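Local coordinates for RctB replication initiator protein (Vibrio cholerae, PDB 5UBE) that initiates replication of the second chromosome of the cholera pathogen, its N-terminal domain having a helix-turn-helix fold that probably takes part in binding DNA, at residues Arg78-Ile81 with Gln82-Arg86; Ser43-Glu46 with Leu47-Ile51; Gly61-Ser64 with Thr65-Ile69; Asp29-Glu32 with Gln33-His36; Ser52-Gly55 with Leu56-Arg59. All coordinates share one frame; numbering follows the deposited sequence.

Interaction 1 of 5, residues Arg78-Ile81 with Gln82-Arg86; sequences RAAI and QQRLR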
# COMPACT_ATOMS: atom_id res chain seq x y z
N ARG A 78 4.91 2.97 12.11
CA ARG A 78 3.84 2.05 11.75
C ARG A 78 2.48 2.67 12.02
O ARG A 78 1.54 2.53 11.23
CB ARG A 78 3.99 0.74 12.51
CG ARG A 78 3.30 -0.41 11.80
CD ARG A 78 3.64 -1.77 12.37
NE ARG A 78 5.06 -2.09 12.25
CZ ARG A 78 5.61 -2.72 11.22
NH1 ARG A 78 4.86 -3.11 10.19
NH2 ARG A 78 6.91 -2.97 11.21
N ALA A 79 2.36 3.38 13.14
CA ALA A 79 1.07 3.97 13.50
C ALA A 79 0.65 5.04 12.50
O ALA A 79 -0.53 5.12 12.14
CB ALA A 79 1.14 4.54 14.91
N ALA A 80 1.59 5.88 12.05
CA ALA A 80 1.23 6.94 11.11
C ALA A 80 0.87 6.36 9.74
O ALA A 80 -0.09 6.83 9.11
CB ALA A 80 2.37 7.95 10.99
N ILE A 81 1.61 5.35 9.27
CA ILE A 81 1.24 4.65 8.04
C ILE A 81 -0.16 4.07 8.17
O ILE A 81 -1.04 4.30 7.32
CB ILE A 81 2.27 3.55 7.71
CG1 ILE A 81 3.71 4.10 7.55
CG2 ILE A 81 1.83 2.75 6.48
CD1 ILE A 81 3.93 5.03 6.37
N GLN A 82 -0.40 3.32 9.25
CA GLN A 82 -1.71 2.71 9.45
C GLN A 82 -2.82 3.75 9.47
O GLN A 82 -3.92 3.51 8.96
CB GLN A 82 -1.72 1.88 10.74
CG GLN A 82 -1.27 0.45 10.56
CD GLN A 82 -2.11 -0.33 9.55
OE1 GLN A 82 -3.33 -0.41 9.67
NE2 GLN A 82 -1.45 -0.93 8.54
N GLN A 83 -2.56 4.92 10.08
CA GLN A 83 -3.56 5.99 10.10
C GLN A 83 -3.91 6.44 8.69
O GLN A 83 -5.09 6.47 8.31
CB GLN A 83 -3.05 7.17 10.93
CG GLN A 83 -4.00 8.38 10.97
CD GLN A 83 -3.32 9.64 11.50
OE1 GLN A 83 -2.48 9.58 12.41
NE2 GLN A 83 -3.65 10.78 10.91
N ARG A 84 -2.90 6.82 7.91
CA ARG A 84 -3.14 7.20 6.52
C ARG A 84 -3.78 6.05 5.74
O ARG A 84 -4.69 6.27 4.93
CB ARG A 84 -1.83 7.64 5.86
CG ARG A 84 -1.30 8.96 6.37
CD ARG A 84 0.21 8.98 6.29
NE ARG A 84 0.79 10.31 6.50
CZ ARG A 84 1.09 10.81 7.70
NH1 ARG A 84 0.84 10.11 8.81
NH2 ARG A 84 1.62 12.03 7.80
N LEU A 85 -3.38 4.81 6.03
CA LEU A 85 -3.95 3.69 5.30
C LEU A 85 -5.43 3.52 5.61
O LEU A 85 -6.23 3.29 4.70
CB LEU A 85 -3.19 2.40 5.59
CG LEU A 85 -3.75 1.14 4.88
CD1 LEU A 85 -3.64 1.20 3.35
CD2 LEU A 85 -3.10 -0.12 5.41
N ARG A 86 -5.83 3.66 6.89
CA ARG A 86 -7.26 3.55 7.20
C ARG A 86 -8.06 4.63 6.48
O ARG A 86 -9.16 4.38 5.99
CB ARG A 86 -7.50 3.64 8.70
CG ARG A 86 -7.05 2.44 9.52
CD ARG A 86 -7.56 2.55 10.97
NE ARG A 86 -7.24 3.85 11.58
CZ ARG A 86 -6.08 4.13 12.17
NH1 ARG A 86 -5.11 3.21 12.23
NH2 ARG A 86 -5.87 5.33 12.67
O HOH W 1 -2.94 4.35 13.75

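Interaction 2 of 5, residues Ser43-Glu46 with Leu47-Ile51; sequences SIVE and LLNLI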
# COMPACT_ATOMS: atom_id res chain seq x y z
N SER A 43 -2.08 14.28 3.52
CA SER A 43 -1.50 13.20 4.32
C SER A 43 -1.71 11.84 3.67
O SER A 43 -0.87 10.94 3.83
CB SER A 43 -2.10 13.23 5.73
OG SER A 43 -1.61 12.17 6.52
N ILE A 44 -2.82 11.63 2.96
CA ILE A 44 -2.98 10.39 2.21
C ILE A 44 -2.05 10.38 1.00
O ILE A 44 -1.39 9.37 0.71
CB ILE A 44 -4.45 10.17 1.80
CG1 ILE A 44 -5.28 9.79 3.04
CG2 ILE A 44 -4.57 9.08 0.71
CD1 ILE A 44 -6.76 9.99 2.90
N VAL A 45 -1.99 11.50 0.26
CA VAL A 45 -1.10 11.58 -0.90
C VAL A 45 0.33 11.27 -0.51
O VAL A 45 1.06 10.60 -1.24
CB VAL A 45 -1.23 12.95 -1.59
CG1 VAL A 45 -0.25 13.06 -2.74
CG2 VAL A 45 -2.66 13.14 -2.10
N GLU A 46 0.76 11.75 0.66
CA GLU A 46 2.11 11.45 1.15
C GLU A 46 2.37 9.94 1.17
O GLU A 46 3.37 9.46 0.64
CB GLU A 46 2.31 12.03 2.55
CG GLU A 46 2.55 13.52 2.63
CD GLU A 46 2.66 13.99 4.08
OE1 GLU A 46 2.41 13.17 4.99
OE2 GLU A 46 3.01 15.17 4.30
N LEU A 47 1.48 9.19 1.83
CA LEU A 47 1.59 7.74 1.82
C LEU A 47 1.63 7.21 0.38
O LEU A 47 2.48 6.38 0.05
CB LEU A 47 0.42 7.12 2.58
CG LEU A 47 0.40 5.59 2.53
CD1 LEU A 47 1.57 5.04 3.31
CD2 LEU A 47 -0.92 5.00 3.02
N LEU A 48 0.72 7.68 -0.49
CA LEU A 48 0.65 7.16 -1.86
C LEU A 48 1.96 7.41 -2.61
O LEU A 48 2.49 6.51 -3.26
CB LEU A 48 -0.53 7.76 -2.62
CG LEU A 48 -1.88 7.59 -1.92
CD1 LEU A 48 -2.99 8.02 -2.84
CD2 LEU A 48 -2.09 6.16 -1.43
N ASN A 49 2.48 8.64 -2.52
CA ASN A 49 3.75 8.94 -3.18
C ASN A 49 4.87 8.04 -2.66
O ASN A 49 5.75 7.62 -3.43
CB ASN A 49 4.11 10.41 -2.96
CG ASN A 49 3.30 11.34 -3.83
OD1 ASN A 49 2.68 10.91 -4.81
ND2 ASN A 49 3.29 12.63 -3.50
N LEU A 50 4.85 7.73 -1.36
CA LEU A 50 5.90 6.89 -0.78
C LEU A 50 5.85 5.49 -1.36
O LEU A 50 6.88 4.94 -1.78
CB LEU A 50 5.73 6.84 0.73
CG LEU A 50 6.92 6.37 1.57
CD1 LEU A 50 8.08 7.35 1.45
CD2 LEU A 50 6.47 6.24 3.02
N ILE A 51 4.67 4.87 -1.36
CA ILE A 51 4.48 3.56 -1.98
C ILE A 51 4.99 3.57 -3.42
O ILE A 51 5.75 2.70 -3.84
CB ILE A 51 3.00 3.15 -1.92
CG1 ILE A 51 2.53 2.97 -0.47
CG2 ILE A 51 2.77 1.89 -2.80
CD1 ILE A 51 1.04 3.17 -0.28

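Interaction 3 of 5, residues Gly61-Ser64 with Thr65-Ile69; sequences GLVS and TTELI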
# COMPACT_ATOMS: atom_id res chain seq x y z
N GLY A 61 7.04 -7.08 -6.83
CA GLY A 61 5.74 -6.49 -7.05
C GLY A 61 5.08 -5.97 -5.81
O GLY A 61 3.91 -5.58 -5.86
N LEU A 62 5.78 -5.97 -4.67
CA LEU A 62 5.19 -5.54 -3.41
C LEU A 62 6.07 -4.49 -2.75
O LEU A 62 7.27 -4.38 -3.04
CB LEU A 62 5.00 -6.72 -2.44
CG LEU A 62 4.38 -8.00 -3.00
CD1 LEU A 62 4.72 -9.18 -2.11
CD2 LEU A 62 2.87 -7.84 -3.15
N VAL A 63 5.43 -3.72 -1.86
CA VAL A 63 6.07 -2.80 -0.92
C VAL A 63 5.41 -3.02 0.43
O VAL A 63 4.19 -3.09 0.52
CB VAL A 63 5.91 -1.33 -1.36
CG1 VAL A 63 6.41 -0.40 -0.26
CG2 VAL A 63 6.66 -1.08 -2.66
N SER A 64 6.21 -3.16 1.49
CA SER A 64 5.61 -3.43 2.79
C SER A 64 5.58 -2.14 3.62
O SER A 64 6.28 -1.18 3.31
CB SER A 64 6.38 -4.53 3.52
OG SER A 64 7.70 -4.12 3.78
N THR A 65 4.73 -2.12 4.65
CA THR A 65 4.76 -1.00 5.60
C THR A 65 6.13 -0.90 6.27
O THR A 65 6.60 0.21 6.57
CB THR A 65 3.64 -1.12 6.63
OG1 THR A 65 3.67 -2.41 7.26
CG2 THR A 65 2.32 -0.96 5.97
N THR A 66 6.82 -2.02 6.47
CA THR A 66 8.17 -1.96 7.05
C THR A 66 9.11 -1.18 6.13
O THR A 66 9.87 -0.32 6.59
CB THR A 66 8.71 -3.37 7.32
OG1 THR A 66 8.02 -3.92 8.45
CG2 THR A 66 10.23 -3.33 7.62
N GLU A 67 9.05 -1.45 4.83
CA GLU A 67 9.87 -0.71 3.88
C GLU A 67 9.46 0.76 3.83
O GLU A 67 10.31 1.63 3.59
CB GLU A 67 9.79 -1.37 2.48
CG GLU A 67 10.31 -2.81 2.46
CD GLU A 67 10.15 -3.52 1.11
OE1 GLU A 67 9.11 -3.34 0.45
OE2 GLU A 67 11.08 -4.25 0.71
N LEU A 68 8.17 1.04 4.02
CA LEU A 68 7.72 2.43 4.03
C LEU A 68 8.31 3.20 5.21
O LEU A 68 8.77 4.34 5.05
CB LEU A 68 6.19 2.50 4.07
CG LEU A 68 5.47 2.03 2.80
CD1 LEU A 68 3.99 2.31 2.89
CD2 LEU A 68 6.05 2.65 1.54
N ILE A 69 8.30 2.59 6.40
CA ILE A 69 8.97 3.20 7.55
C ILE A 69 10.41 3.53 7.21
O ILE A 69 10.87 4.67 7.36
CB ILE A 69 8.88 2.26 8.77
CG1 ILE A 69 7.42 2.16 9.24
CG2 ILE A 69 9.80 2.75 9.90
CD1 ILE A 69 7.19 0.98 10.18

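Interaction 4 of 5, residues Asp29-Glu32 with Gln33-His36; sequences DWIE and QYQH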
# COMPACT_ATOMS: atom_id res chain seq x y z
N ASP A 29 -0.01 7.44 -12.38
CA ASP A 29 -0.94 8.45 -12.90
C ASP A 29 -2.19 8.58 -12.03
O ASP A 29 -2.70 9.69 -11.84
CB ASP A 29 -1.35 8.11 -14.33
CG ASP A 29 -0.17 8.05 -15.28
OD1 ASP A 29 0.79 8.84 -15.12
OD2 ASP A 29 -0.22 7.22 -16.21
N TRP A 30 -2.70 7.45 -11.52
CA TRP A 30 -3.92 7.47 -10.71
C TRP A 30 -3.78 8.39 -9.51
O TRP A 30 -4.76 9.03 -9.09
CB TRP A 30 -4.26 6.06 -10.24
CG TRP A 30 -4.55 5.08 -11.32
CD1 TRP A 30 -4.70 5.35 -12.66
CD2 TRP A 30 -4.77 3.67 -11.17
NE1 TRP A 30 -4.97 4.19 -13.34
CE2 TRP A 30 -5.03 3.15 -12.45
CE3 TRP A 30 -4.76 2.80 -10.07
CZ2 TRP A 30 -5.27 1.79 -12.67
CZ3 TRP A 30 -5.01 1.45 -10.29
CH2 TRP A 30 -5.26 0.96 -11.58
N ILE A 31 -2.58 8.44 -8.93
CA ILE A 31 -2.37 9.17 -7.68
C ILE A 31 -2.62 10.65 -7.87
O ILE A 31 -3.23 11.31 -7.02
CB ILE A 31 -0.95 8.88 -7.14
CG1 ILE A 31 -0.89 7.48 -6.53
CG2 ILE A 31 -0.51 9.94 -6.11
CD1 ILE A 31 0.54 6.99 -6.21
N GLU A 32 -2.17 11.21 -8.99
CA GLU A 32 -2.53 12.59 -9.32
C GLU A 32 -4.03 12.73 -9.57
O GLU A 32 -4.61 13.77 -9.26
CB GLU A 32 -1.74 13.07 -10.54
CG GLU A 32 -0.22 12.98 -10.32
CD GLU A 32 0.60 13.69 -11.39
OE1 GLU A 32 0.11 13.85 -12.53
OE2 GLU A 32 1.74 14.10 -11.07
N GLN A 33 -4.67 11.69 -10.11
CA GLN A 33 -6.11 11.78 -10.34
C GLN A 33 -6.91 11.63 -9.06
O GLN A 33 -7.99 12.22 -8.96
CB GLN A 33 -6.56 10.74 -11.36
CG GLN A 33 -6.10 11.02 -12.78
CD GLN A 33 -6.56 9.95 -13.73
OE1 GLN A 33 -6.22 8.79 -13.56
NE2 GLN A 33 -7.36 10.32 -14.73
N TYR A 34 -6.41 10.87 -8.08
CA TYR A 34 -7.13 10.71 -6.81
C TYR A 34 -7.39 12.04 -6.13
O TYR A 34 -8.36 12.19 -5.38
CB TYR A 34 -6.34 9.82 -5.85
CG TYR A 34 -6.26 8.35 -6.17
CD1 TYR A 34 -7.29 7.69 -6.83
CD2 TYR A 34 -5.14 7.61 -5.78
CE1 TYR A 34 -7.20 6.33 -7.10
CE2 TYR A 34 -5.04 6.27 -6.05
CZ TYR A 34 -6.07 5.63 -6.69
OH TYR A 34 -5.94 4.28 -6.94
N GLN A 35 -6.53 13.03 -6.37
CA GLN A 35 -6.63 14.30 -5.67
C GLN A 35 -7.85 15.11 -6.07
O GLN A 35 -8.11 16.14 -5.43
CB GLN A 35 -5.35 15.10 -5.88
CG GLN A 35 -4.12 14.46 -5.22
CD GLN A 35 -2.84 14.92 -5.85
OE1 GLN A 35 -1.89 14.13 -6.03
NE2 GLN A 35 -2.79 16.19 -6.23
N HIS A 36 -8.57 14.70 -7.12
CA HIS A 36 -9.86 15.28 -7.48
C HIS A 36 -10.99 14.77 -6.61
O HIS A 36 -12.11 15.28 -6.73
CB HIS A 36 -10.23 14.97 -8.95
CG HIS A 36 -9.30 15.54 -9.97
ND1 HIS A 36 -9.59 16.68 -10.70
CD2 HIS A 36 -8.11 15.09 -10.45
CE1 HIS A 36 -8.61 16.93 -11.55
NE2 HIS A 36 -7.70 15.98 -11.42

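Interaction 5 of 5, residues Ser52-Gly55 with Leu56-Arg59; sequences SLRG and LRSR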
# COMPACT_ATOMS: atom_id res chain seq x y z
N SER A 52 4.53 4.55 -4.20
CA SER A 52 4.96 4.65 -5.60
C SER A 52 6.48 4.71 -5.70
O SER A 52 7.10 3.91 -6.41
CB SER A 52 4.31 5.87 -6.24
OG SER A 52 4.68 5.98 -7.59
N LEU A 53 7.10 5.65 -4.98
CA LEU A 53 8.54 5.82 -5.11
C LEU A 53 9.30 4.59 -4.62
O LEU A 53 10.28 4.17 -5.26
CB LEU A 53 8.97 7.08 -4.35
CG LEU A 53 10.41 7.58 -4.46
CD1 LEU A 53 10.45 9.09 -4.36
CD2 LEU A 53 11.28 6.97 -3.37
N ARG A 54 8.88 4.00 -3.51
CA ARG A 54 9.54 2.79 -3.03
C ARG A 54 9.32 1.62 -3.98
O ARG A 54 10.16 0.71 -4.05
CB ARG A 54 9.05 2.45 -1.62
CG ARG A 54 9.66 1.19 -1.01
CD ARG A 54 11.19 1.29 -0.98
NE ARG A 54 11.83 0.12 -0.39
CZ ARG A 54 11.97 -1.05 -1.02
NH1 ARG A 54 11.51 -1.22 -2.26
NH2 ARG A 54 12.58 -2.05 -0.39
N GLY A 55 8.20 1.62 -4.73
CA GLY A 55 7.94 0.55 -5.69
C GLY A 55 8.93 0.51 -6.84
O GLY A 55 9.12 -0.54 -7.45
N LEU A 56 9.58 1.64 -7.12
CA LEU A 56 10.65 1.69 -8.11
C LEU A 56 11.72 0.63 -7.87
O LEU A 56 12.26 0.07 -8.83
CB LEU A 56 11.28 3.09 -8.10
CG LEU A 56 11.67 3.77 -9.42
CD1 LEU A 56 10.73 3.37 -10.55
CD2 LEU A 56 11.64 5.28 -9.21
N ARG A 57 12.02 0.32 -6.61
CA ARG A 57 13.05 -0.65 -6.29
C ARG A 57 12.49 -2.03 -5.96
O ARG A 57 13.27 -2.94 -5.69
CB ARG A 57 13.91 -0.17 -5.11
CG ARG A 57 14.47 1.25 -5.21
CD ARG A 57 15.40 1.56 -4.02
NE ARG A 57 14.69 1.74 -2.76
CZ ARG A 57 14.57 2.90 -2.11
NH1 ARG A 57 15.13 4.00 -2.60
NH2 ARG A 57 13.90 2.97 -0.96
N SER A 58 11.17 -2.21 -5.95
CA SER A 58 10.61 -3.51 -5.61
C SER A 58 11.10 -4.57 -6.60
O SER A 58 11.28 -4.28 -7.78
CB SER A 58 9.09 -3.46 -5.59
OG SER A 58 8.54 -4.75 -5.38
N ARG A 59 11.39 -5.77 -6.09
CA ARG A 59 11.76 -6.91 -6.91
C ARG A 59 10.73 -8.01 -6.86
O ARG A 59 10.97 -9.09 -7.41
CB ARG A 59 13.12 -7.49 -6.47
CG ARG A 59 14.26 -6.49 -6.33
CD ARG A 59 14.52 -5.74 -7.63
NE ARG A 59 15.70 -4.89 -7.55
CZ ARG A 59 16.92 -5.28 -7.91
NH1 ARG A 59 17.12 -6.51 -8.36
NH2 ARG A 59 17.94 -4.43 -7.83

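Interaction 1 of 5, residues Arg78-Ile81 with Gln82-Arg86
Arg84 reaches back one helical turn to Ala80, and its side chain illustrates how an arginine can lie along the helix that carries it. CB of Arg84 packs beside the carbonyl oxygens of Ile81 and Ala80. CG lies beside the backbone N (chi1 -70°), which starts the chain back along the preceding turn, and it then runs extended to NE, CG and CD both passing Ala80 O, CD at 3.6 Å. At the tip, NH1 of Arg84 comes within 3.4 Å of Ala80 CB and gives Ala80 O a weak hydrogen bond of 3.4 Å, with the oxygen at the guanidinium edge and near its plane. That oxygen already accepts the main helical bond from Arg84 N, 3.1 Å long and almost straight at 177°, so one residue supplies both donors. NH2 of Arg84 turns to Glu46 of helix 42-55 in a salt bridge.

A second polar link runs through water on the exposed side of the helix. The water donates to Ala79 O at 3.0 Å and accepts from Arg86 NH1 at 2.9 Å, joining residues seven apart, while one face of the Arg86 guanidinium rests over Gln83 CA. Ile81 O receives Leu85 N at 2.7 Å, and the buried Ile81 side chain packs against Thr65 and Leu68 of helix 65-71 and Leu47 of helix 42-55. These packed helices belong to the helix-turn-helix domain. The Arg84 guanidinium is thus held weakly at NH1 and more firmly at NH2, which should restrict its rotation and steer its charge toward helix 42-55.

Interaction 2 of 5, residues Ser43-Glu46 with Leu47-Ile51
Residues Ser43-Glu46 and Leu47-Ile51 form one unbroken run of alpha helix, in which Leu48 N, Asn49 N and Leu50 N bond back to Ile44 O, Val45 O and Glu46 O. It makes up most of the first two-thirds of helix 42-55, a central helix of the RctB helix-turn-helix domain, and it shows how one helix can offer different surfaces to several neighbours. The shortest of the three bonds joins Asn49 N to Val45 O at 2.7 Å, with an N-H...O angle of 174°.

On the buried face, Ile44 and Leu48 lie alongside each other and point the same way. The CG2 branch of Ile44, anti to its own backbone N, meets CD1 of Leu48 at 4.0 Å. CG of Leu48 lies nearer the backbone, 3.2 Å from Ile44 O, so the leucine covers the carbonyl as well as the methyl. Both also touch Leu93, while Leu48 meets Ile31 and Tyr34 of helix 26-34 as well. Leu47 faces another way, toward Leu68, and Leu50 and Ile51 extend that apolar surface along helix 65-71.

The adjoining strip of the helix surface is partly polar. Val45 and Asn49 again run side by side, but here a methyl meets an amide, and Asn49 CG lies 3.5 Å from Val45 O. Glu46 is extended beyond CG (chi2 177°), its carboxylate having Arg84 as partner. Val45 directs CG1 toward Asn49 because that branch stands anti to its backbone N (chi1 176°), and the methyl comes to rest 3.6 Å from Asn49 ND2.

Interaction 3 of 5, residues Gly61-Ser64 with Thr65-Ile69
Glu67 OE1 is gripped by the backbone N of Ser64 at 3.1 Å and, more weakly, by a long ion pair with Arg13. The Ser64 N-H reaches the oxygen on its anti side, 30° out of the carboxylate plane. In return, Glu67 N donates to Ser64 OG at 3.2 Å with an angle of 161°. These reciprocal bonds make a capping box, with Ser64 as the N-cap where strand 62-64 passes directly into helix 65-71. The hydroxyl can face the first turn because OG stands between the backbone N and the carbonyl carbon (chi1 63°), which also brings it within 3.2 Å of Glu67 CG. Leu68 N then bonds to Ser64 O at 3.0 Å, opening the regular helical pattern.

An apolar contact backs the cap. Val63 CG1 meets Leu68 CD2 at 3.6 Å, the two side chains crossing at about a right angle, and Leu68 also touches Phe21 of strand 20-22. OE2 of Glu67 forms a salt bridge with Arg54. The carboxylate therefore serves a backbone N-H and two arginines, Arg13 only weakly, and its place at the helix N terminus, beside positive charge, would be expected to stabilise the ionised form.

Interaction 4 of 5, residues Asp29-Glu32 with Gln33-His36
Two aromatic side chains, Trp30 and Tyr34, carry the apolar part of this contact near the end of helix 26-34. Trp30 CB packs against Tyr34 CZ at 4.0 Å, and Trp30 CE3 comes within 3.7 Å of Tyr34 OH, a slanting meeting and not a stack. On the buried side, Ile31 CG1 approaches Tyr34 CD2 at 4.3 Å. CG of Tyr34 lies anti to its carbonyl carbon (chi1 -72°), which lays the ring back over the preceding turn.

The polar part is mainly backbone. Trp30 O accepts from Tyr34 N at 2.7 Å and also sits over one face of the tyrosine ring, 3.4 Å above its plane and toward the rim. Gln33 N bonds to Asp29 O at 3.3 Å, a longer link on the exposed side. There the Gln33 amide leans toward the indole, its OE1 3.9 Å from Trp30 CD1, with the two planes 33° apart.

Tyr34 OH is hydrogen-bonded to Ile115 O. Both aromatic residues also touch Phe114 of strand 108-114 and Pro117 of helix 117-120, and Tyr34 touches Leu120 as well. Ile31 lies against helix 42-55, so this short helix is packed between the C-terminal elements and the central helix.

Interaction 5 of 5, residues Ser52-Gly55 with Leu56-Arg59
Arg54 and Arg57 cross at about a right angle, the NH2 of Arg57 touching Arg54 CD at 3.2 Å and lying 3.6 Å from Arg54 NE. Their guanidinium planes are 61° apart, with Arg57 NE over one face of the Arg54 group, toward its rim. No bond joins these like charges, and some electrostatic cost is likely. Arg54 NH1 is covered here without a polar partner in the model, but its NH2 is paired with Glu67, which probably offsets part of that cost. The bend at chi2 (56°) in Arg54 brings its far end back over the residues that follow.

Behind the side chains, the backbone bonds shift to partners three residues back. Leu56 N bonds to Leu53 O at 3.2 Å and only weakly to Ser52 O, and Arg57 N bonds to Arg54 O at 3.2 Å. Residues Gly55 to Ser58 form a type I beta turn, closed by Ser58 N to Gly55 O at 3.0 Å. All three shorter-range bonds approach their carbonyls from above the plane.

Ser58 OG bonds to Leu62 O, tying the turn to what comes next. The contact lies on the surface beyond the last clear turns of helix 42-55, where the chain heads for strand 62-64, with Ser52 still packed on Ile28 and Ile31 of helix 26-34.

Interactions 2 and 5 share helix 42-55, the first along its earlier turns and the second toward its C-terminal end, and their chemistry changes accordingly: leucine and isoleucine packing gives way to arginines and a turn at the surface. Interaction 3 is a strand-to-helix junction, and its Leu68 meets the apolar face of interaction 2. One salt bridge joins interactions 1 and 2, and another joins 3 and 5. Interaction 4 supplies aromatic packing to interaction 2 but lies across the chain's centre from interaction 3, their centres about 21 Å apart. Interactions 1 to 4 are partly buried, interaction 3 having no exposed residue in contact; interaction 5 is a surface contact.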